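Local coordinates for xylulose kinase (Escherichia coli, PDB 2ITM), which phosphorylates D-xylulose with ATP to give D-xylulose 5-phosphate, and acts less efficiently on 1-deoxy-D-xylulose, at residues V14-L17 / V23-A26; W134-R137 / I142-Q145; V258-S263 / F277-P282; E325-L330 / A362-E367. One frame throughout, in Å; residues are numbered along the deposited sequence.

Contact 1 (V14-L17 / V23-A26); sequences VILL and VVAA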
loop_
_atom_site.group_PDB
_atom_site.type_symbol
_atom_site.label_atom_id
_atom_site.label_comp_id
_atom_site.label_asym_id
_atom_site.label_seq_id
_atom_site.Cartn_x
_atom_site.Cartn_y
_atom_site.Cartn_z
ATOM N N VAL A 14 30.617 13.247 -24.058
ATOM C CA VAL A 14 31.103 13.675 -25.353
ATOM C C VAL A 14 31.219 12.518 -26.324
ATOM O O VAL A 14 31.618 11.424 -25.954
ATOM C CB VAL A 14 32.448 14.422 -25.258
ATOM C CG1 VAL A 14 32.401 15.492 -24.190
ATOM C CG2 VAL A 14 33.589 13.468 -25.001
ATOM N N ILE A 15 30.852 12.773 -27.572
ATOM C CA ILE A 15 30.955 11.777 -28.624
ATOM C C ILE A 15 31.690 12.263 -29.861
ATOM O O ILE A 15 31.740 13.463 -30.146
ATOM C CB ILE A 15 29.576 11.245 -29.020
ATOM C CG1 ILE A 15 28.785 12.276 -29.809
ATOM C CG2 ILE A 15 28.820 10.727 -27.805
ATOM C CD1 ILE A 15 27.593 11.700 -30.498
ATOM N N LEU A 16 32.236 11.313 -30.600
ATOM C CA LEU A 16 32.915 11.577 -31.850
ATOM C C LEU A 16 32.187 10.887 -32.979
ATOM O O LEU A 16 32.162 9.659 -33.002
ATOM C CB LEU A 16 34.330 11.067 -31.749
ATOM C CG LEU A 16 35.464 11.716 -32.526
ATOM C CD1 LEU A 16 36.330 10.688 -33.161
ATOM C CD2 LEU A 16 35.045 12.759 -33.505
ATOM N N LEU A 17 31.636 11.658 -33.906
ATOM C CA LEU A 17 30.955 11.102 -35.063
ATOM C C LEU A 17 31.875 11.124 -36.257
ATOM O O LEU A 17 32.590 12.086 -36.475
ATOM C CB LEU A 17 29.714 11.920 -35.408
ATOM C CG LEU A 17 28.357 11.742 -34.743
ATOM C CD1 LEU A 17 27.294 12.285 -35.644
ATOM C CD2 LEU A 17 28.082 10.297 -34.407
ATOM N N VAL A 23 28.893 6.944 -34.399
ATOM C CA VAL A 23 29.642 7.181 -33.209
ATOM C C VAL A 23 30.908 6.341 -33.305
ATOM O O VAL A 23 30.867 5.170 -33.456
ATOM C CB VAL A 23 28.835 6.793 -32.009
ATOM C CG1 VAL A 23 29.571 7.039 -30.751
ATOM C CG2 VAL A 23 27.530 7.463 -32.055
ATOM N N VAL A 24 32.034 6.999 -33.213
ATOM C CA VAL A 24 33.331 6.420 -33.332
ATOM C C VAL A 24 34.001 6.303 -31.980
ATOM O O VAL A 24 34.854 5.473 -31.779
ATOM C CB VAL A 24 34.133 7.295 -34.289
ATOM C CG1 VAL A 24 35.549 7.194 -34.070
ATOM C CG2 VAL A 24 33.816 6.953 -35.687
ATOM N N ALA A 25 33.586 7.152 -31.055
ATOM C CA ALA A 25 34.107 7.176 -29.710
ATOM C C ALA A 25 33.223 7.995 -28.787
ATOM O O ALA A 25 32.594 8.922 -29.210
ATOM C CB ALA A 25 35.530 7.683 -29.669
ATOM N N ALA A 26 33.204 7.624 -27.522
ATOM C CA ALA A 26 32.438 8.299 -26.493
ATOM C C ALA A 26 33.216 8.407 -25.213
ATOM O O ALA A 26 34.121 7.650 -24.967
ATOM C CB ALA A 26 31.180 7.609 -26.236
#

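Contact 2 (W134-R137 / I142-Q145); sequences WVQR and IFRQ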
loop_
_atom_site.group_PDB
_atom_site.type_symbol
_atom_site.label_atom_id
_atom_site.label_comp_id
_atom_site.label_asym_id
_atom_site.label_seq_id
_atom_site.Cartn_x
_atom_site.Cartn_y
_atom_site.Cartn_z
ATOM N N TRP A 134 13.392 35.408 -7.505
ATOM C CA TRP A 134 13.811 34.937 -6.193
ATOM C C TRP A 134 15.134 35.545 -5.752
ATOM O O TRP A 134 15.251 36.046 -4.646
ATOM C CB TRP A 134 13.895 33.413 -6.149
ATOM C CG TRP A 134 14.182 32.844 -4.799
ATOM C CD1 TRP A 134 13.280 32.354 -3.927
ATOM C CD2 TRP A 134 15.457 32.706 -4.171
ATOM N NE1 TRP A 134 13.902 31.912 -2.785
ATOM C CE2 TRP A 134 15.245 32.118 -2.916
ATOM C CE3 TRP A 134 16.761 33.016 -4.542
ATOM C CZ2 TRP A 134 16.282 31.837 -2.040
ATOM C CZ3 TRP A 134 17.781 32.732 -3.676
ATOM C CH2 TRP A 134 17.539 32.154 -2.438
ATOM N N VAL A 135 16.124 35.526 -6.628
ATOM C CA VAL A 135 17.389 36.169 -6.333
ATOM C C VAL A 135 17.228 37.663 -6.057
ATOM O O VAL A 135 17.751 38.176 -5.083
ATOM C CB VAL A 135 18.431 35.927 -7.437
ATOM C CG1 VAL A 135 19.637 36.846 -7.256
ATOM C CG2 VAL A 135 18.859 34.472 -7.457
ATOM N N GLN A 136 16.476 38.349 -6.899
ATOM C CA GLN A 136 16.168 39.738 -6.636
ATOM C C GLN A 136 15.609 39.949 -5.236
ATOM O O GLN A 136 15.968 40.897 -4.561
ATOM C CB GLN A 136 15.219 40.315 -7.674
ATOM C CG GLN A 136 15.044 41.809 -7.502
ATOM C CD GLN A 136 14.049 42.405 -8.452
ATOM O OE1 GLN A 136 14.122 43.585 -8.758
ATOM N NE2 GLN A 136 13.098 41.589 -8.910
ATOM N N ARG A 137 14.740 39.039 -4.811
ATOM C CA ARG A 137 13.967 39.203 -3.596
ATOM C C ARG A 137 14.747 38.744 -2.386
ATOM O O ARG A 137 14.594 39.274 -1.304
ATOM C CB ARG A 137 12.662 38.426 -3.694
ATOM C CG ARG A 137 11.617 39.108 -4.537
ATOM C CD ARG A 137 10.531 38.197 -5.063
ATOM N NE ARG A 137 9.661 37.722 -4.000
ATOM C CZ ARG A 137 8.712 38.450 -3.435
ATOM N NH1 ARG A 137 8.497 39.698 -3.823
ATOM N NH2 ARG A 137 7.978 37.924 -2.472
ATOM N N ILE A 142 23.433 40.288 -4.872
ATOM C CA ILE A 142 23.737 39.546 -6.089
ATOM C C ILE A 142 23.039 40.117 -7.312
ATOM O O ILE A 142 23.666 40.339 -8.326
ATOM C CB ILE A 142 23.346 38.083 -5.939
ATOM C CG1 ILE A 142 24.073 37.424 -4.772
ATOM C CG2 ILE A 142 23.529 37.356 -7.225
ATOM C CD1 ILE A 142 25.524 37.322 -4.939
ATOM N N PHE A 143 21.735 40.332 -7.215
ATOM C CA PHE A 143 20.961 40.822 -8.346
ATOM C C PHE A 143 21.547 42.094 -8.932
ATOM O O PHE A 143 21.646 42.247 -10.138
ATOM C CB PHE A 143 19.506 41.057 -7.956
ATOM C CG PHE A 143 18.598 41.277 -9.123
ATOM C CD1 PHE A 143 18.085 40.215 -9.825
ATOM C CD2 PHE A 143 18.267 42.551 -9.526
ATOM C CE1 PHE A 143 17.265 40.419 -10.897
ATOM C CE2 PHE A 143 17.441 42.760 -10.590
ATOM C CZ PHE A 143 16.945 41.689 -11.280
ATOM N N ARG A 144 21.927 43.005 -8.048
ATOM C CA ARG A 144 22.546 44.273 -8.402
ATOM C C ARG A 144 23.728 44.114 -9.357
ATOM O O ARG A 144 24.024 45.007 -10.123
ATOM C CB ARG A 144 23.022 44.968 -7.129
ATOM C CG ARG A 144 22.773 46.459 -7.063
ATOM C CD ARG A 144 23.287 47.124 -5.789
ATOM N NE ARG A 144 22.875 48.524 -5.699
ATOM C CZ ARG A 144 22.962 49.273 -4.603
ATOM N NH1 ARG A 144 23.456 48.770 -3.480
ATOM N NH2 ARG A 144 22.554 50.535 -4.628
ATOM N N GLN A 145 24.395 42.970 -9.298
ATOM C CA GLN A 145 25.632 42.750 -10.044
ATOM C C GLN A 145 25.452 41.970 -11.365
ATOM O O GLN A 145 26.407 41.713 -12.072
ATOM C CB GLN A 145 26.648 42.016 -9.174
ATOM C CG GLN A 145 27.088 42.725 -7.931
ATOM C CD GLN A 145 27.954 41.829 -7.067
ATOM O OE1 GLN A 145 27.519 41.349 -6.030
ATOM N NE2 GLN A 145 29.171 41.588 -7.509
#

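Contact 3 (V258-S263 / F277-P282); sequences VYFAVS and FCHALP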
loop_
_atom_site.group_PDB
_atom_site.type_symbol
_atom_site.label_atom_id
_atom_site.label_comp_id
_atom_site.label_asym_id
_atom_site.label_seq_id
_atom_site.Cartn_x
_atom_site.Cartn_y
_atom_site.Cartn_z
ATOM N N VAL A 258 9.815 10.806 -21.372
ATOM C CA VAL A 258 9.354 11.976 -22.103
ATOM C C VAL A 258 8.449 11.580 -23.254
ATOM O O VAL A 258 8.672 10.580 -23.904
ATOM C CB VAL A 258 10.524 12.772 -22.733
ATOM C CG1 VAL A 258 10.100 14.177 -23.017
ATOM C CG2 VAL A 258 11.733 12.747 -21.869
ATOM N N TYR A 259 7.449 12.396 -23.520
ATOM C CA TYR A 259 6.795 12.381 -24.817
ATOM C C TYR A 259 7.076 13.673 -25.551
ATOM O O TYR A 259 6.771 14.746 -25.063
ATOM C CB TYR A 259 5.290 12.156 -24.661
ATOM C CG TYR A 259 4.519 11.922 -25.945
ATOM C CD1 TYR A 259 4.856 10.908 -26.811
ATOM C CD2 TYR A 259 3.426 12.710 -26.271
ATOM C CE1 TYR A 259 4.149 10.699 -27.965
ATOM C CE2 TYR A 259 2.712 12.505 -27.426
ATOM C CZ TYR A 259 3.081 11.494 -28.270
ATOM O OH TYR A 259 2.377 11.280 -29.415
ATOM N N PHE A 260 7.670 13.549 -26.726
ATOM C CA PHE A 260 8.126 14.689 -27.501
ATOM C C PHE A 260 7.485 14.625 -28.877
ATOM O O PHE A 260 7.610 13.629 -29.570
ATOM C CB PHE A 260 9.650 14.636 -27.622
ATOM C CG PHE A 260 10.262 15.852 -28.229
ATOM C CD1 PHE A 260 11.026 16.706 -27.472
ATOM C CD2 PHE A 260 10.110 16.122 -29.560
ATOM C CE1 PHE A 260 11.599 17.818 -28.027
ATOM C CE2 PHE A 260 10.687 17.234 -30.125
ATOM C CZ PHE A 260 11.425 18.080 -29.355
ATOM N N ALA A 261 6.768 15.672 -29.236
ATOM C CA ALA A 261 6.096 15.720 -30.513
ATOM C C ALA A 261 6.296 17.055 -31.198
ATOM O O ALA A 261 6.008 18.097 -30.632
ATOM C CB ALA A 261 4.640 15.427 -30.349
ATOM N N VAL A 262 6.788 17.011 -32.423
ATOM C CA VAL A 262 6.910 18.190 -33.253
ATOM C C VAL A 262 5.562 18.642 -33.777
ATOM O O VAL A 262 4.815 17.855 -34.314
ATOM C CB VAL A 262 7.818 17.933 -34.444
ATOM C CG1 VAL A 262 7.869 19.131 -35.323
ATOM C CG2 VAL A 262 9.190 17.551 -33.989
ATOM N N SER A 263 5.270 19.920 -33.609
ATOM C CA SER A 263 3.944 20.454 -33.881
ATOM C C SER A 263 3.880 21.149 -35.227
ATOM O O SER A 263 4.897 21.453 -35.826
ATOM C CB SER A 263 3.492 21.408 -32.780
ATOM O OG SER A 263 4.334 22.526 -32.665
ATOM N N PHE A 277 7.559 24.682 -26.652
ATOM C CA PHE A 277 8.802 25.387 -26.894
ATOM C C PHE A 277 9.154 25.464 -28.361
ATOM O O PHE A 277 8.586 24.759 -29.185
ATOM C CB PHE A 277 9.947 24.712 -26.150
ATOM C CG PHE A 277 9.759 24.614 -24.683
ATOM C CD1 PHE A 277 9.831 23.400 -24.046
ATOM C CD2 PHE A 277 9.538 25.741 -23.930
ATOM C CE1 PHE A 277 9.668 23.308 -22.702
ATOM C CE2 PHE A 277 9.385 25.656 -22.578
ATOM C CZ PHE A 277 9.455 24.442 -21.960
ATOM N N CYS A 278 10.129 26.299 -28.683
ATOM C CA CYS A 278 10.797 26.215 -29.960
ATOM C C CYS A 278 11.580 24.912 -30.070
ATOM O O CYS A 278 12.073 24.402 -29.086
ATOM C CB CYS A 278 11.698 27.433 -30.192
ATOM S SG CYS A 278 10.891 29.037 -30.194
ATOM N N HIS A 279 11.662 24.374 -31.275
ATOM C CA HIS A 279 12.557 23.266 -31.580
ATOM C C HIS A 279 13.948 23.782 -31.947
ATOM O O HIS A 279 14.108 24.932 -32.293
ATOM C CB HIS A 279 11.971 22.418 -32.714
ATOM C CG HIS A 279 12.508 21.024 -32.793
ATOM N ND1 HIS A 279 13.499 20.555 -31.962
ATOM C CD2 HIS A 279 12.182 19.995 -33.601
ATOM C CE1 HIS A 279 13.763 19.299 -32.260
ATOM N NE2 HIS A 279 12.978 18.936 -33.254
ATOM N N ALA A 280 14.942 22.909 -31.877
ATOM C CA ALA A 280 16.320 23.280 -32.154
ATOM C C ALA A 280 16.622 23.385 -33.650
ATOM O O ALA A 280 17.765 23.403 -34.065
ATOM C CB ALA A 280 17.277 22.318 -31.484
ATOM N N LEU A 281 15.556 23.411 -34.441
ATOM C CA LEU A 281 15.705 23.676 -35.859
ATOM C C LEU A 281 14.878 24.867 -36.292
ATOM O O LEU A 281 13.932 25.249 -35.631
ATOM C CB LEU A 281 15.340 22.439 -36.676
ATOM C CG LEU A 281 16.203 21.198 -36.496
ATOM C CD1 LEU A 281 15.463 19.959 -36.885
ATOM C CD2 LEU A 281 17.523 21.319 -37.241
ATOM N N PRO A 282 15.251 25.440 -37.423
ATOM C CA PRO A 282 14.598 26.644 -37.914
ATOM C C PRO A 282 13.156 26.369 -38.296
ATOM O O PRO A 282 12.858 25.336 -38.858
ATOM C CB PRO A 282 15.433 27.005 -39.132
ATOM C CG PRO A 282 16.763 26.404 -38.847
ATOM C CD PRO A 282 16.462 25.131 -38.192
#

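Contact 4 (E325-L330 / A362-E367); sequences EPVWFL and ARAVLE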
loop_
_atom_site.group_PDB
_atom_site.type_symbol
_atom_site.label_atom_id
_atom_site.label_comp_id
_atom_site.label_asym_id
_atom_site.label_seq_id
_atom_site.Cartn_x
_atom_site.Cartn_y
_atom_site.Cartn_z
ATOM N N GLU A 325 -10.643 -11.237 -10.690
ATOM C CA GLU A 325 -10.898 -9.819 -10.787
ATOM C C GLU A 325 -9.614 -9.015 -10.870
ATOM O O GLU A 325 -8.567 -9.442 -10.412
ATOM C CB GLU A 325 -11.734 -9.347 -9.610
ATOM C CG GLU A 325 -13.197 -9.708 -9.712
ATOM C CD GLU A 325 -13.833 -9.874 -8.354
ATOM O OE1 GLU A 325 -13.099 -10.128 -7.388
ATOM O OE2 GLU A 325 -15.065 -9.741 -8.256
ATOM N N PRO A 326 -9.711 -7.846 -11.481
ATOM C CA PRO A 326 -8.535 -6.992 -11.729
ATOM C C PRO A 326 -7.986 -6.448 -10.425
ATOM O O PRO A 326 -8.753 -6.056 -9.559
ATOM C CB PRO A 326 -9.107 -5.866 -12.584
ATOM C CG PRO A 326 -10.333 -6.424 -13.162
ATOM C CD PRO A 326 -10.913 -7.317 -12.138
ATOM N N VAL A 327 -6.669 -6.466 -10.298
ATOM C CA VAL A 327 -5.932 -5.525 -9.478
ATOM C C VAL A 327 -5.695 -4.269 -10.278
ATOM O O VAL A 327 -5.435 -4.335 -11.463
ATOM C CB VAL A 327 -4.558 -6.084 -9.117
ATOM C CG1 VAL A 327 -3.891 -5.224 -8.111
ATOM C CG2 VAL A 327 -4.676 -7.472 -8.608
ATOM N N TRP A 328 -5.779 -3.125 -9.616
ATOM C CA TRP A 328 -5.490 -1.859 -10.256
ATOM C C TRP A 328 -4.214 -1.226 -9.707
ATOM O O TRP A 328 -4.110 -0.944 -8.527
ATOM C CB TRP A 328 -6.682 -0.910 -10.140
ATOM C CG TRP A 328 -7.935 -1.488 -10.680
ATOM C CD1 TRP A 328 -8.832 -2.242 -10.012
ATOM C CD2 TRP A 328 -8.429 -1.369 -12.012
ATOM N NE1 TRP A 328 -9.859 -2.608 -10.838
ATOM C CE2 TRP A 328 -9.634 -2.079 -12.076
ATOM C CE3 TRP A 328 -7.977 -0.726 -13.164
ATOM C CZ2 TRP A 328 -10.376 -2.176 -13.241
ATOM C CZ3 TRP A 328 -8.717 -0.819 -14.309
ATOM C CH2 TRP A 328 -9.903 -1.535 -14.342
ATOM N N PHE A 329 -3.249 -1.004 -10.586
ATOM C CA PHE A 329 -2.049 -0.264 -10.236
ATOM C C PHE A 329 -2.145 1.172 -10.706
ATOM O O PHE A 329 -2.294 1.428 -11.885
ATOM C CB PHE A 329 -0.805 -0.949 -10.810
ATOM C CG PHE A 329 0.487 -0.257 -10.483
ATOM C CD1 PHE A 329 0.976 -0.242 -9.199
ATOM C CD2 PHE A 329 1.225 0.353 -11.467
ATOM C CE1 PHE A 329 2.158 0.369 -8.912
ATOM C CE2 PHE A 329 2.403 0.972 -11.180
ATOM C CZ PHE A 329 2.866 0.981 -9.898
ATOM N N LEU A 330 -2.069 2.110 -9.776
ATOM C CA LEU A 330 -2.115 3.509 -10.127
ATOM C C LEU A 330 -0.794 4.217 -9.856
ATOM O O LEU A 330 -0.457 4.510 -8.723
ATOM C CB LEU A 330 -3.294 4.202 -9.444
ATOM C CG LEU A 330 -4.647 3.482 -9.449
ATOM C CD1 LEU A 330 -5.508 3.915 -8.325
ATOM C CD2 LEU A 330 -5.367 3.629 -10.739
ATOM N N ALA A 362 1.966 -8.483 -11.463
ATOM C CA ALA A 362 2.835 -8.108 -12.554
ATOM C C ALA A 362 2.030 -7.644 -13.749
ATOM O O ALA A 362 2.374 -6.675 -14.390
ATOM C CB ALA A 362 3.726 -9.260 -12.934
ATOM N N ARG A 363 0.958 -8.353 -14.040
ATOM C CA ARG A 363 -0.022 -7.869 -14.986
ATOM C C ARG A 363 -0.578 -6.486 -14.675
ATOM O O ARG A 363 -0.719 -5.670 -15.564
ATOM C CB ARG A 363 -1.157 -8.855 -15.122
ATOM C CG ARG A 363 -1.181 -9.518 -16.446
ATOM C CD ARG A 363 -2.122 -8.927 -17.430
ATOM N NE ARG A 363 -2.624 -10.001 -18.269
ATOM C CZ ARG A 363 -3.292 -9.839 -19.393
ATOM N NH1 ARG A 363 -3.555 -8.629 -19.847
ATOM N NH2 ARG A 363 -3.701 -10.891 -20.053
ATOM N N ALA A 364 -0.899 -6.249 -13.414
ATOM C CA ALA A 364 -1.447 -4.972 -12.989
ATOM C C ALA A 364 -0.515 -3.799 -13.287
ATOM O O ALA A 364 -0.932 -2.790 -13.819
ATOM C CB ALA A 364 -1.807 -5.012 -11.547
ATOM N N VAL A 365 0.755 -3.961 -12.958
ATOM C CA VAL A 365 1.747 -2.947 -13.216
ATOM C C VAL A 365 1.863 -2.568 -14.683
ATOM O O VAL A 365 1.788 -1.404 -15.029
ATOM C CB VAL A 365 3.114 -3.327 -12.627
ATOM C CG1 VAL A 365 4.083 -2.203 -12.797
ATOM C CG2 VAL A 365 2.976 -3.664 -11.174
ATOM N N LEU A 366 2.019 -3.559 -15.544
ATOM C CA LEU A 366 2.127 -3.314 -16.968
ATOM C C LEU A 366 0.933 -2.537 -17.491
ATOM O O LEU A 366 1.082 -1.578 -18.219
ATOM C CB LEU A 366 2.278 -4.629 -17.729
ATOM C CG LEU A 366 3.524 -5.465 -17.445
ATOM C CD1 LEU A 366 3.648 -6.615 -18.432
ATOM C CD2 LEU A 366 4.745 -4.600 -17.469
ATOM N N GLU A 367 -0.251 -2.969 -17.100
ATOM C CA GLU A 367 -1.465 -2.392 -17.616
ATOM C C GLU A 367 -1.661 -0.975 -17.099
ATOM O O GLU A 367 -2.065 -0.097 -17.842
ATOM C CB GLU A 367 -2.666 -3.275 -17.296
ATOM C CG GLU A 367 -2.650 -4.599 -18.040
ATOM C CD GLU A 367 -3.860 -5.471 -17.778
ATOM O OE1 GLU A 367 -4.344 -5.517 -16.640
ATOM O OE2 GLU A 367 -4.305 -6.125 -18.726
HETATM O O HOH W 1 -3.480 -2.215 -13.439
HETATM O O HOH W 2 -5.086 -4.209 -14.361
#

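Contact 1 (V14-L17 / V23-A26)
Leu16 lies opposite both Val24 and Ala25 across an antiparallel strand pair. Its CB is nearest Ala25 O, at 3.7 Å. The same Leu16 CB sits 4.1 Å from Ala25 CB, on the face where Ala25 also meets Leu59 of helix 45-62. The first torsion, chi1 -150°, is 30° short of fully trans. From CG the CD1 branch runs alongside Val24, with CG1 of Val24 3.7 Å from Leu16 CD1, and the two side chains point the same way. Leu16 also packs on Ile3 and Val68.

Leu16 O takes a short bond from Val24 N (2.7 Å), nearly straight at 168°. The same oxygen takes a weak bond from Ala25 N at 3.5 Å. Leu16 N returns a bond of 2.8 Å to Ala25 O.

Ile15 and Leu17 point to the other face of the sheet. There Leu17 CD2 touches Val23 CG2 at 3.7 Å. Ala425 and Ala429 of helix 424-436 pack on Ile15 and Leu17 respectively. The register slips by one residue between Leu16 and Leu17. This is a classic beta bulge in the hairpin of strands 11-17 and 23-30, at one edge of the N-terminal sheet of the FGGY kinase fold.

Contact 2 (W134-R137 / I142-Q145)
The Phe143 ring carries the side chain of Gln136 over one face. Gln136 CB lies 3.8 Å from the centroid of the Phe143 ring and 19° off its normal, a CH-pi contact. It is displaced toward the CD1 side, where Gln136 CB comes within 3.6 Å of Phe143 CD1. The rest of the glutamine crosses the ring. Gln136 CG lies 3.9 Å from Phe143 CD2, and its OE1 is 3.9 Å from Phe143 CE2. A trans first torsion (chi1 -172°) and an extended chain beyond CG lay the glutamine across the ring in this way. The amide plane stacks on the ring, tilted by only 21°. The Trp134 indole faces other partners, the His138 ring and Arg100.

Next to this, at the base of Phe143, the contact is aliphatic. Val135 CG1 meets Ile142 CG2 at 3.9 Å and also approaches CB of Phe143. No hydrogen bond joins residues 134-137 to 142-145. Without the ring, as with an alanine here in place of Phe143, the Gln136 side chain would probably lose its flat support and be free to turn, leaving a gap beside helix 128-138.

The arrangement is that of two consecutive helices, 128-138 and 140-143, folded against each other across a tight turn. It is local packing within the FGGY N-terminal domain, away from the xylulose pocket.

Contact 3 (V258-S263 / F277-P282)
His279, which meets Phe260 and Val262, is held at its polar end by a hydrogen bond from NE2 to Met243 O. A carbonyl can only accept, so NE2 carries a proton. No hydrogen bond passes between residues 258-263 and 277-282. What joins them is side-chain contact around the imidazole.

Phe260 comes over one face of that ring. Its CZ stands 3.9 Å above the imidazole plane, offset toward the rim. The closest pair is Phe260 CZ with His279 CE1, also 3.9 Å. The ring planes are inclined at 57°, with centroids 5.4 Å apart, so the pair is neither a flat stack nor a T. With chi1 at -172° the Phe260 ring swings away from its own backbone N, and CZ reaches the histidine. The Phe260 ring also stacks with His286.

Val262 touches a different part of the imidazole. Its CG2 lies 3.9 Å from His279 CD2 and 4.1 Å from His279 NE2. The two side chains cross at about a right angle.

Strand 285-291 stands between strands 257-262 and 275-278 in the sheet. Phe260 and Val262 thus meet the loop after a strand that is not their neighbour. Helix 233-241 covers the group, with Ala238 on Phe260 and Ala235 and Val239 on His279. Asp233, the inferred proton acceptor, begins that helix, and the Phe260 side chain is about 9 Å from bound xylulose. The contact is a buried cluster close to the substrate site. Its chemistry is mainly apolar, with the imidazole N-H satisfied by a backbone carbonyl.

Contact 4 (E325-L330 / A362-E367)
Val327 is the first residue of 325-330 to meet the helix. Its CB lies 3.8 Å from Ala364 CB. Its carbonyl oxygen is bonded by water. Val327 O is 2.9 Å from water 2, and Glu367 OE1 is 2.7 Å from the same water. The other carboxylate oxygen, OE2, forms a salt bridge with Arg363 NH1 one turn earlier and a hydrogen bond with Tyr465 OH.

Phe329 follows two residues on, in the strand, and its CB also points toward the helix. Its N donates to water 1 at 3.1 Å. This water also bonds Ala364 O at 2.6 Å, so it joins strand and helix backbones. Phe329 CB rests 3.5 Å from Ala364 O. A fully trans chi1 (-179°) takes the ring past Ala364 to Val365. Phe329 CE2 touches Val365 CG1 at 3.9 Å. The other branch, Val365 CG2, is 4.2 Å above one face of the Phe329 ring, toward its rim. Phe349 of the partner strand 345-353 meets this ring too.

A serine in place of Phe329 would probably leave Val365 and Phe349 without their shared ring and open a gap between the strand and helix 358-381.

No direct hydrogen bond links the two segments. Apolar groups close one part of the interface. In the other, two waters bridge Val327 O, Phe329 N and Ala364 O, and the Glu367 carboxylate.

The four contacts follow one another along the chain without overlap. Contacts 1 and 2 belong to the N-terminal FGGY range, and contacts 3 and 4 to the C-terminal one. Contact 1 is at the edge of the N-terminal sheet, with contact 2 in helices about 40 Å away between centres. Contact 3 uses the C-terminal sheet and is closest to the chain centre. Its centre is about 24 Å from contact 1 and 33 Å from contact 4. Contact 4 pairs a separate two-strand sheet with helix 358-381. Helix 233-241 packs on contact 3 and helix 424-436 on contact 1, so the two domains meet at both. Contact 3 lies near xylulose; the others are structural packing farther out.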